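ATP-dependent helicase FUN30 (Saccharomyces cerevisiae S288c, PDB 5GN1) hydrolyses ATP, with an ATPase domain whose C-terminal part is this chain, to remodel nucleosomes in DNA end resection at double-strand breaks and in heterochromatin organization. Local coordinates at residues Q71-H76 against M350-I355; K63-K68 against F117-N122; A110-L115 against I277-S282. One frame throughout, in Å; residues are numbered along the deposited sequence.

Interaction 1 of 3, residues Q71-H76 against M350-I355; sequences QIVLEH and MLEDII
A short, buried hydrogen bond between an imidazole and a carboxylate sets this helix pair apart: His76 ND1 donates to Glu352 OE2 at 2.5 Å. The bond is bent, with an N-H...O angle of 153°, but well aimed. The oxygen accepts on its syn lone pair, lies close to the ring plane at the imidazole edge, and belongs to a carboxylate turned nearly coplanar with the ring. Both side chains leave their helices with CG anti to the backbone N (chi1 -169° for Glu352), and the glutamate chain runs on extended, which carries the carboxylate across the gap between the axes to meet the histidine at about a right angle. The negative charge would probably make the imidazole more basic. Beside the bond, the contact is apolar. Val73 CG1 lies 3.9 Å from Glu352 CG, the two side chains sliding past each other in opposite directions, and the same methyl reaches Ile355 CG2 more loosely at 4.5 Å. Helix 100-110 packs against the pair, Leu103 on His76 and Ser100 on Glu352, and Leu107 touches Ile355, while a salt bridge from Asp353 to Lys77 adds a second polar tie nearby. The segment axes pass 10.7 Å apart at -101°, a nearly perpendicular crossing of helix 60-82 and the C-terminal helix 345-359, pinned by a His-carboxylate hydrogen bond.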
loop_
_atom_site.group_PDB
_atom_site.type_symbol
_atom_site.label_atom_id
_atom_site.label_comp_id
_atom_site.label_asym_id
_atom_site.label_seq_id
_atom_site.Cartn_x
_atom_site.Cartn_y
_atom_site.Cartn_z
ATOM N N GLN A 71 -7.912 8.639 -17.044
ATOM C CA GLN A 71 -7.970 9.707 -18.023
ATOM C C GLN A 71 -6.550 10.030 -18.503
ATOM O O GLN A 71 -6.344 10.193 -19.675
ATOM C CB GLN A 71 -8.654 10.942 -17.468
ATOM C CG GLN A 71 -8.881 12.055 -18.486
ATOM C CD GLN A 71 -9.715 13.225 -17.972
ATOM O OE1 GLN A 71 -10.231 13.191 -16.850
ATOM N NE2 GLN A 71 -9.851 14.263 -18.796
ATOM N N ILE A 72 -5.582 10.097 -17.593
ATOM C CA ILE A 72 -4.195 10.325 -17.995
ATOM C C ILE A 72 -3.711 9.173 -18.860
ATOM O O ILE A 72 -3.062 9.383 -19.897
ATOM C CB ILE A 72 -3.298 10.543 -16.758
ATOM C CG1 ILE A 72 -3.819 11.718 -15.935
ATOM C CG2 ILE A 72 -1.884 10.824 -17.185
ATOM C CD1 ILE A 72 -3.085 11.924 -14.601
ATOM N N VAL A 73 -4.065 7.936 -18.481
ATOM C CA VAL A 73 -3.712 6.763 -19.280
ATOM C C VAL A 73 -4.218 6.915 -20.710
ATOM O O VAL A 73 -3.523 6.571 -21.676
ATOM C CB VAL A 73 -4.270 5.481 -18.633
ATOM C CG1 VAL A 73 -4.068 4.311 -19.568
ATOM C CG2 VAL A 73 -3.584 5.214 -17.294
ATOM N N LEU A 74 -5.452 7.400 -20.860
ATOM C CA LEU A 74 -6.015 7.623 -22.187
ATOM C C LEU A 74 -5.238 8.696 -22.934
ATOM O O LEU A 74 -4.866 8.507 -24.094
ATOM C CB LEU A 74 -7.486 8.018 -22.070
ATOM C CG LEU A 74 -8.417 6.984 -21.432
ATOM C CD1 LEU A 74 -9.853 7.535 -21.322
ATOM C CD2 LEU A 74 -8.368 5.672 -22.207
ATOM N N GLU A 75 -5.010 9.843 -22.287
ATOM C CA GLU A 75 -4.260 10.923 -22.925
ATOM C C GLU A 75 -2.843 10.485 -23.258
ATOM O O GLU A 75 -2.300 10.860 -24.304
ATOM C CB GLU A 75 -4.248 12.154 -22.021
ATOM C CG GLU A 75 -5.624 12.738 -21.811
ATOM C CD GLU A 75 -5.682 13.687 -20.644
ATOM O OE1 GLU A 75 -4.665 13.830 -19.927
ATOM O OE2 GLU A 75 -6.754 14.292 -20.441
ATOM N N HIS A 76 -2.230 9.678 -22.378
ATOM C CA HIS A 76 -0.882 9.171 -22.626
ATOM C C HIS A 76 -0.879 8.168 -23.771
ATOM O O HIS A 76 -0.020 8.226 -24.658
ATOM C CB HIS A 76 -0.312 8.552 -21.335
ATOM C CG HIS A 76 1.009 7.860 -21.504
ATOM N ND1 HIS A 76 1.142 6.491 -21.441
ATOM C CD2 HIS A 76 2.261 8.348 -21.697
ATOM C CE1 HIS A 76 2.411 6.158 -21.610
ATOM N NE2 HIS A 76 3.112 7.267 -21.762
ATOM N N MET A 350 2.414 -3.770 -21.337
ATOM C CA MET A 350 1.326 -4.717 -21.580
ATOM C C MET A 350 0.093 -4.406 -20.727
ATOM O O MET A 350 -1.046 -4.474 -21.213
ATOM C CB MET A 350 1.808 -6.135 -21.313
ATOM C CG MET A 350 0.677 -7.139 -21.237
ATOM S SD MET A 350 1.076 -8.497 -20.138
ATOM C CE MET A 350 0.989 -7.705 -18.538
ATOM N N LEU A 351 0.293 -4.080 -19.448
ATOM C CA LEU A 351 -0.844 -3.731 -18.603
ATOM C C LEU A 351 -1.524 -2.461 -19.087
ATOM O O LEU A 351 -2.760 -2.376 -19.099
ATOM C CB LEU A 351 -0.396 -3.599 -17.143
ATOM C CG LEU A 351 -0.224 -4.966 -16.473
ATOM C CD1 LEU A 351 0.542 -4.882 -15.152
ATOM C CD2 LEU A 351 -1.607 -5.603 -16.258
ATOM N N GLU A 352 -0.738 -1.462 -19.508
ATOM C CA GLU A 352 -1.344 -0.236 -20.020
ATOM C C GLU A 352 -2.149 -0.507 -21.292
ATOM O O GLU A 352 -3.222 0.077 -21.492
ATOM C CB GLU A 352 -0.273 0.828 -20.273
ATOM C CG GLU A 352 -0.890 2.186 -20.555
ATOM C CD GLU A 352 0.099 3.221 -21.044
ATOM O OE1 GLU A 352 1.156 2.850 -21.589
ATOM O OE2 GLU A 352 -0.201 4.413 -20.878
ATOM N N ASP A 353 -1.653 -1.371 -22.135
ATOM C CA ASP A 353 -2.365 -1.687 -23.344
ATOM C C ASP A 353 -3.712 -2.362 -23.019
ATOM O O ASP A 353 -4.713 -1.963 -23.527
ATOM C CB ASP A 353 -1.561 -2.596 -24.247
ATOM C CG ASP A 353 -0.316 -1.938 -24.813
ATOM O OD1 ASP A 353 -0.174 -0.746 -24.719
ATOM O OD2 ASP A 353 0.521 -2.638 -25.328
ATOM N N ILE A 354 -3.699 -3.366 -22.157
ATOM C CA ILE A 354 -4.912 -4.102 -21.798
ATOM C C ILE A 354 -5.960 -3.156 -21.229
ATOM O O ILE A 354 -7.133 -3.189 -21.619
ATOM C CB ILE A 354 -4.567 -5.230 -20.814
ATOM C CG1 ILE A 354 -3.689 -6.256 -21.519
ATOM C CG2 ILE A 354 -5.828 -5.859 -20.230
ATOM C CD1 ILE A 354 -3.069 -7.236 -20.601
ATOM N N ILE A 355 -5.546 -2.285 -20.309
ATOM C CA ILE A 355 -6.461 -1.301 -19.745
ATOM C C ILE A 355 -7.037 -0.414 -20.843
ATOM O O ILE A 355 -8.237 -0.111 -20.852
ATOM C CB ILE A 355 -5.737 -0.484 -18.663
ATOM C CG1 ILE A 355 -5.560 -1.357 -17.415
ATOM C CG2 ILE A 355 -6.513 0.766 -18.325
ATOM C CD1 ILE A 355 -4.472 -0.880 -16.502
#

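Interaction 2 of 3, residues K63-K68 against F117-N122; sequences KKIYDK and FRNIYN
Ile65 sets its CG2 methyl squarely over one face of the Phe117 ring, a CH-pi contact 3.6 Å from the ring centroid and only 2° off the normal. All six ring carbons are therefore almost equally distant from the methyl. Ile65 points CG2 anti to its own nitrogen, straight at the ring, while the other branch runs toward Asn119, where Ile65 CD1 comes within 3.4 Å of Asn119 ND2. Ala110 packs against both the isoleucine and the phenylalanine, and Pro114 touches Ile65 as well, closing the tight part of the contact. With an alanine in place of Phe117, the isoleucine methyl would probably lose the ring it rests on, opening a gap between the helix and the loop.

Toward solvent the contact loosens into polar atoms and water. Lys68, an exposed residue whose chain bends at chi3 (-55°), brings NZ to 2.9 Å from Asn119 OD1. A water bridges the same two side chains, accepting from Lys68 NZ and from Asn119 ND2, each at 2.9 Å. Within the loop, Arg118 NH1 donates to Tyr121 O at 2.9 Å, nearly in the guanidinium plane, and the carboxylate of Asp157 accepts the backbone N-H groups of Asn119, Ile120 and Tyr121. Helix 60-82 is thus joined to the start of a helical region, consistent with the helical protrusions of SNF2 ATPases, where Asn122 forms the N-cap of helix 123-133 by bonding the backbone N of Ile125.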
loop_
_atom_site.group_PDB
_atom_site.type_symbol
_atom_site.label_atom_id
_atom_site.label_comp_id
_atom_site.label_asym_id
_atom_site.label_seq_id
_atom_site.Cartn_x
_atom_site.Cartn_y
_atom_site.Cartn_z
ATOM N N LYS A 63 -12.846 5.865 -6.493
ATOM C CA LYS A 63 -13.333 5.908 -7.868
ATOM C C LYS A 63 -12.919 7.205 -8.555
ATOM O O LYS A 63 -12.492 7.191 -9.713
ATOM C CB LYS A 63 -14.856 5.746 -7.885
ATOM C CG LYS A 63 -15.398 4.924 -9.053
ATOM C CD LYS A 63 -16.912 4.692 -8.925
ATOM C CE LYS A 63 -17.310 4.151 -7.532
ATOM N NZ LYS A 63 -17.080 2.674 -7.336
ATOM N N LYS A 64 -13.037 8.336 -7.850
ATOM C CA LYS A 64 -12.625 9.623 -8.413
ATOM C C LYS A 64 -11.139 9.631 -8.756
ATOM O O LYS A 64 -10.742 10.065 -9.846
ATOM C CB LYS A 64 -12.955 10.752 -7.434
ATOM C CG LYS A 64 -14.448 11.084 -7.357
ATOM C CD LYS A 64 -14.678 12.484 -6.783
ATOM C CE LYS A 64 -16.151 12.750 -6.493
ATOM N NZ LYS A 64 -16.364 14.108 -5.910
ATOM N N ILE A 65 -10.300 9.160 -7.826
ATOM C CA ILE A 65 -8.856 9.116 -8.055
ATOM C C ILE A 65 -8.523 8.166 -9.198
ATOM O O ILE A 65 -7.724 8.492 -10.083
ATOM C CB ILE A 65 -8.122 8.710 -6.761
ATOM C CG1 ILE A 65 -8.296 9.769 -5.672
ATOM C CG2 ILE A 65 -6.651 8.436 -7.044
ATOM C CD1 ILE A 65 -7.762 9.344 -4.311
ATOM N N TYR A 66 -9.126 6.969 -9.198
ATOM C CA TYR A 66 -8.860 6.000 -10.256
ATOM C C TYR A 66 -9.242 6.557 -11.629
ATOM O O TYR A 66 -8.486 6.420 -12.599
ATOM C CB TYR A 66 -9.616 4.693 -9.959
ATOM C CG TYR A 66 -9.076 3.476 -10.669
ATOM C CD1 TYR A 66 -9.481 3.161 -11.950
ATOM C CD2 TYR A 66 -8.163 2.631 -10.045
ATOM C CE1 TYR A 66 -8.981 2.051 -12.609
ATOM C CE2 TYR A 66 -7.671 1.522 -10.683
ATOM C CZ TYR A 66 -8.079 1.237 -11.973
ATOM O OH TYR A 66 -7.580 0.138 -12.631
ATOM N N ASP A 67 -10.418 7.185 -11.724
ATOM C CA ASP A 67 -10.888 7.721 -12.999
ATOM C C ASP A 67 -9.954 8.812 -13.522
ATOM O O ASP A 67 -9.700 8.884 -14.728
ATOM C CB ASP A 67 -12.309 8.271 -12.850
ATOM C CG ASP A 67 -13.377 7.177 -12.732
ATOM O OD1 ASP A 67 -13.103 6.002 -13.060
ATOM O OD2 ASP A 67 -14.511 7.513 -12.312
ATOM N N LYS A 68 -9.438 9.667 -12.630
ATOM C CA LYS A 68 -8.439 10.665 -13.026
ATOM C C LYS A 68 -7.213 10.003 -13.642
ATOM O O LYS A 68 -6.706 10.448 -14.679
ATOM C CB LYS A 68 -8.012 11.512 -11.826
ATOM C CG LYS A 68 -8.880 12.713 -11.519
ATOM C CD LYS A 68 -8.321 13.501 -10.329
ATOM C CE LYS A 68 -8.135 12.618 -9.091
ATOM N NZ LYS A 68 -7.977 13.380 -7.805
ATOM N N PHE A 117 -2.349 9.284 -2.011
ATOM C CA PHE A 117 -2.389 10.392 -2.958
ATOM C C PHE A 117 -2.572 11.678 -2.174
ATOM O O PHE A 117 -3.031 11.670 -1.032
ATOM C CB PHE A 117 -3.543 10.253 -3.967
ATOM C CG PHE A 117 -3.427 9.056 -4.860
ATOM C CD1 PHE A 117 -3.819 7.805 -4.412
ATOM C CD2 PHE A 117 -2.931 9.180 -6.149
ATOM C CE1 PHE A 117 -3.705 6.693 -5.220
ATOM C CE2 PHE A 117 -2.816 8.068 -6.968
ATOM C CZ PHE A 117 -3.208 6.827 -6.507
ATOM N N ARG A 118 -2.222 12.794 -2.800
ATOM C CA ARG A 118 -2.466 14.102 -2.217
ATOM C C ARG A 118 -3.721 14.666 -2.880
ATOM O O ARG A 118 -3.690 15.036 -4.059
ATOM C CB ARG A 118 -1.286 15.053 -2.443
ATOM C CG ARG A 118 -1.466 16.424 -1.770
ATOM C CD ARG A 118 -0.179 17.281 -1.823
ATOM N NE ARG A 118 0.152 17.735 -3.172
ATOM C CZ ARG A 118 -0.350 18.831 -3.746
ATOM N NH1 ARG A 118 -1.226 19.588 -3.096
ATOM N NH2 ARG A 118 0.024 19.168 -4.976
ATOM N N ASN A 119 -4.829 14.658 -2.143
ATOM C CA ASN A 119 -6.059 15.400 -2.424
ATOM C C ASN A 119 -6.685 16.198 -1.301
ATOM O O ASN A 119 -7.249 17.268 -1.532
ATOM C CB ASN A 119 -7.109 14.333 -2.767
ATOM C CG ASN A 119 -6.853 13.656 -4.085
ATOM O OD1 ASN A 119 -7.084 14.221 -5.162
ATOM N ND2 ASN A 119 -6.380 12.426 -4.014
ATOM N N ILE A 120 -6.533 15.716 -0.067
ATOM C CA ILE A 120 -7.067 16.448 1.075
ATOM C C ILE A 120 -6.161 17.653 1.280
ATOM O O ILE A 120 -6.628 18.789 1.446
ATOM C CB ILE A 120 -7.118 15.545 2.319
ATOM C CG1 ILE A 120 -8.143 14.421 2.090
ATOM C CG2 ILE A 120 -7.434 16.347 3.569
ATOM C CD1 ILE A 120 -8.114 13.353 3.168
ATOM N N TYR A 121 -4.846 17.428 1.244
ATOM C CA TYR A 121 -3.864 18.499 1.402
ATOM C C TYR A 121 -3.627 19.167 0.041
ATOM O O TYR A 121 -2.574 19.036 -0.581
ATOM C CB TYR A 121 -2.575 17.945 1.996
ATOM C CG TYR A 121 -2.680 17.452 3.426
ATOM C CD1 TYR A 121 -3.082 16.150 3.711
ATOM C CD2 TYR A 121 -2.375 18.289 4.493
ATOM C CE1 TYR A 121 -3.176 15.692 5.011
ATOM C CE2 TYR A 121 -2.468 17.843 5.802
ATOM C CZ TYR A 121 -2.874 16.535 6.055
ATOM O OH TYR A 121 -2.971 16.066 7.349
ATOM N N ASN A 122 -4.638 19.872 -0.438
ATOM C CA ASN A 122 -4.623 20.513 -1.735
ATOM C C ASN A 122 -3.670 21.701 -1.798
ATOM O O ASN A 122 -3.193 22.134 -0.804
ATOM C CB ASN A 122 -6.015 20.945 -2.128
ATOM C CG ASN A 122 -6.584 21.949 -1.169
ATOM O OD1 ASN A 122 -5.922 22.857 -0.770
ATOM N ND2 ASN A 122 -7.797 21.758 -0.795
HETATM O O HOH W 1 -5.547 12.201 -6.805
#

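Interaction 3 of 3, residues A110-L115 against I277-S282; sequences ASLHPL and IIFDQS
Leu112 presses its isobutyl end against Phe279 and Asp280, just beyond strand 275-278 in the parallel sheet of the second (C-terminal) RecA-like lobe. In SNF2 helicases this turn lies between motifs V and VI.

The apolar contacts all come from the two methyls of the leucine. CD2 of Leu112 sits 3.7 Å from Asp280 CB, with CD1 somewhat farther from the same carbon, and the two side chains cross at about a right angle. CD2 also approaches the Phe279 ring obliquely, 4.2 Å from Phe279 CE2, and lies near the Phe279 carbonyl oxygen. Phe211 and the side chain of Lys186 border the leucine too. All three touching residues are buried, and the centre of the contact lies about 5 Å from the centre of the chain.

No hydrogen bond spans the two segments; the polar groups are held from outside. Asp280, whose CG stands between the backbone N and the carbonyl carbon (chi1 48°), aims its carboxylate at the end of strand 205-209: OD2 is hydrogen-bonded to Ser209 OG, and OD1 accepts from Leu210 N. Lys186 NZ bonds to Phe279 O, and Ser184 OG to Leu112 O, tying both segments to the beginning of helix 185-200.

Within the loop carrying Leu112, Leu115 N donates to His113 ND1 at 3.0 Å, almost in the ring plane, with an N-H...N angle of 167°.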
loop_
_atom_site.group_PDB
_atom_site.type_symbol
_atom_site.label_atom_id
_atom_site.label_comp_id
_atom_site.label_asym_id
_atom_site.label_seq_id
_atom_site.Cartn_x
_atom_site.Cartn_y
_atom_site.Cartn_z
ATOM N N ALA A 110 -4.267 3.520 -6.224
ATOM C CA ALA A 110 -5.660 3.942 -6.101
ATOM C C ALA A 110 -6.575 2.764 -5.758
ATOM O O ALA A 110 -7.576 2.944 -5.059
ATOM C CB ALA A 110 -6.116 4.635 -7.397
ATOM N N SER A 111 -6.240 1.560 -6.218
ATOM C CA SER A 111 -6.971 0.363 -5.808
ATOM C C SER A 111 -6.804 0.040 -4.320
ATOM O O SER A 111 -7.569 -0.774 -3.791
ATOM C CB SER A 111 -6.498 -0.844 -6.621
ATOM O OG SER A 111 -6.504 -0.581 -8.017
ATOM N N LEU A 112 -5.807 0.623 -3.647
ATOM C CA LEU A 112 -5.485 0.317 -2.253
ATOM C C LEU A 112 -6.052 1.328 -1.267
ATOM O O LEU A 112 -6.739 0.941 -0.314
ATOM C CB LEU A 112 -3.961 0.232 -2.070
ATOM C CG LEU A 112 -3.324 -0.847 -2.925
ATOM C CD1 LEU A 112 -1.792 -0.872 -2.782
ATOM C CD2 LEU A 112 -3.959 -2.196 -2.587
ATOM N N HIS A 113 -5.747 2.618 -1.450
ATOM C CA HIS A 113 -6.095 3.606 -0.440
ATOM C C HIS A 113 -5.964 5.041 -0.944
ATOM O O HIS A 113 -4.925 5.411 -1.511
ATOM C CB HIS A 113 -5.214 3.421 0.802
ATOM C CG HIS A 113 -5.875 3.877 2.056
ATOM N ND1 HIS A 113 -6.172 5.200 2.294
ATOM C CD2 HIS A 113 -6.326 3.186 3.129
ATOM C CE1 HIS A 113 -6.779 5.307 3.462
ATOM N NE2 HIS A 113 -6.892 4.099 3.984
ATOM N N PRO A 114 -6.999 5.869 -0.761
ATOM C CA PRO A 114 -6.900 7.289 -1.152
ATOM C C PRO A 114 -5.745 8.027 -0.519
ATOM O O PRO A 114 -5.214 8.965 -1.132
ATOM C CB PRO A 114 -8.235 7.877 -0.676
ATOM C CG PRO A 114 -9.195 6.721 -0.731
ATOM C CD PRO A 114 -8.375 5.481 -0.397
ATOM N N LEU A 115 -5.350 7.665 0.703
ATOM C CA LEU A 115 -4.310 8.448 1.363
ATOM C C LEU A 115 -2.927 8.176 0.805
ATOM O O LEU A 115 -1.957 8.704 1.342
ATOM C CB LEU A 115 -4.310 8.189 2.876
ATOM C CG LEU A 115 -5.601 8.586 3.607
ATOM C CD1 LEU A 115 -5.441 8.402 5.127
ATOM C CD2 LEU A 115 -6.030 10.012 3.250
ATOM N N ILE A 277 -3.271 -12.643 5.300
ATOM C CA ILE A 277 -3.980 -11.714 4.438
ATOM C C ILE A 277 -2.950 -11.047 3.549
ATOM O O ILE A 277 -2.006 -10.420 4.049
ATOM C CB ILE A 277 -4.769 -10.672 5.239
ATOM C CG1 ILE A 277 -5.784 -11.369 6.150
ATOM C CG2 ILE A 277 -5.464 -9.701 4.295
ATOM C CD1 ILE A 277 -6.564 -10.413 6.991
ATOM N N ILE A 278 -3.116 -11.207 2.238
ATOM C CA ILE A 278 -2.271 -10.551 1.245
ATOM C C ILE A 278 -3.003 -9.264 0.898
ATOM O O ILE A 278 -4.027 -9.293 0.207
ATOM C CB ILE A 278 -2.053 -11.432 0.012
ATOM C CG1 ILE A 278 -1.504 -12.798 0.414
ATOM C CG2 ILE A 278 -1.091 -10.764 -0.972
ATOM C CD1 ILE A 278 -0.134 -12.729 0.991
ATOM N N PHE A 279 -2.529 -8.132 1.435
ATOM C CA PHE A 279 -3.284 -6.899 1.239
ATOM C C PHE A 279 -3.240 -6.467 -0.219
ATOM O O PHE A 279 -4.213 -5.897 -0.730
ATOM C CB PHE A 279 -2.758 -5.801 2.153
ATOM C CG PHE A 279 -3.666 -4.604 2.260
ATOM C CD1 PHE A 279 -4.713 -4.589 3.176
ATOM C CD2 PHE A 279 -3.464 -3.486 1.458
ATOM C CE1 PHE A 279 -5.555 -3.487 3.277
ATOM C CE2 PHE A 279 -4.291 -2.371 1.566
ATOM C CZ PHE A 279 -5.336 -2.374 2.479
ATOM N N ASP A 280 -2.147 -6.770 -0.909
ATOM C CA ASP A 280 -2.001 -6.422 -2.316
ATOM C C ASP A 280 -1.066 -7.449 -2.928
ATOM O O ASP A 280 -0.025 -7.769 -2.346
ATOM C CB ASP A 280 -1.461 -4.990 -2.487
ATOM C CG ASP A 280 -0.241 -4.711 -1.605
ATOM O OD1 ASP A 280 0.886 -5.049 -2.034
ATOM O OD2 ASP A 280 -0.420 -4.176 -0.476
ATOM N N GLN A 281 -1.457 -8.001 -4.066
ATOM C CA GLN A 281 -0.705 -9.146 -4.535
ATOM C C GLN A 281 0.548 -8.707 -5.285
ATOM O O GLN A 281 0.674 -7.570 -5.738
ATOM C CB GLN A 281 -1.577 -10.036 -5.418
ATOM C CG GLN A 281 -1.975 -9.397 -6.722
ATOM C CD GLN A 281 -3.111 -10.142 -7.402
ATOM O OE1 GLN A 281 -4.065 -9.521 -7.891
ATOM N NE2 GLN A 281 -3.023 -11.474 -7.427
ATOM N N SER A 282 1.491 -9.629 -5.378
ATOM C CA SER A 282 2.682 -9.453 -6.181
ATOM C C SER A 282 2.441 -9.970 -7.595
ATOM O O SER A 282 1.647 -10.892 -7.815
ATOM C CB SER A 282 3.862 -10.194 -5.549
ATOM O OG SER A 282 4.999 -10.152 -6.391
#

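Helix 60-82, near the start of the modelled chain, supplies first 63-68 for interaction 2 and then 71-76 for interaction 1. At the end of helix 100-110 comes 110-115, of interaction 3, and then 117-122, which closes the short loop of interaction 2. The chain then passes through the helical region and three strands of the parallel sheet before 277-282 closes interaction 3; 350-355, close to the C terminus, closes interaction 1. Interaction 3 therefore nests inside the loop of interaction 1, while interaction 2 crosses both. Interactions 2 and 3 touch, with Phe117 CE1 3.4 Å from Ala110 N. Together they tie the N-terminal helix to the C-terminal helix, the helical region and the RecA-like sheet.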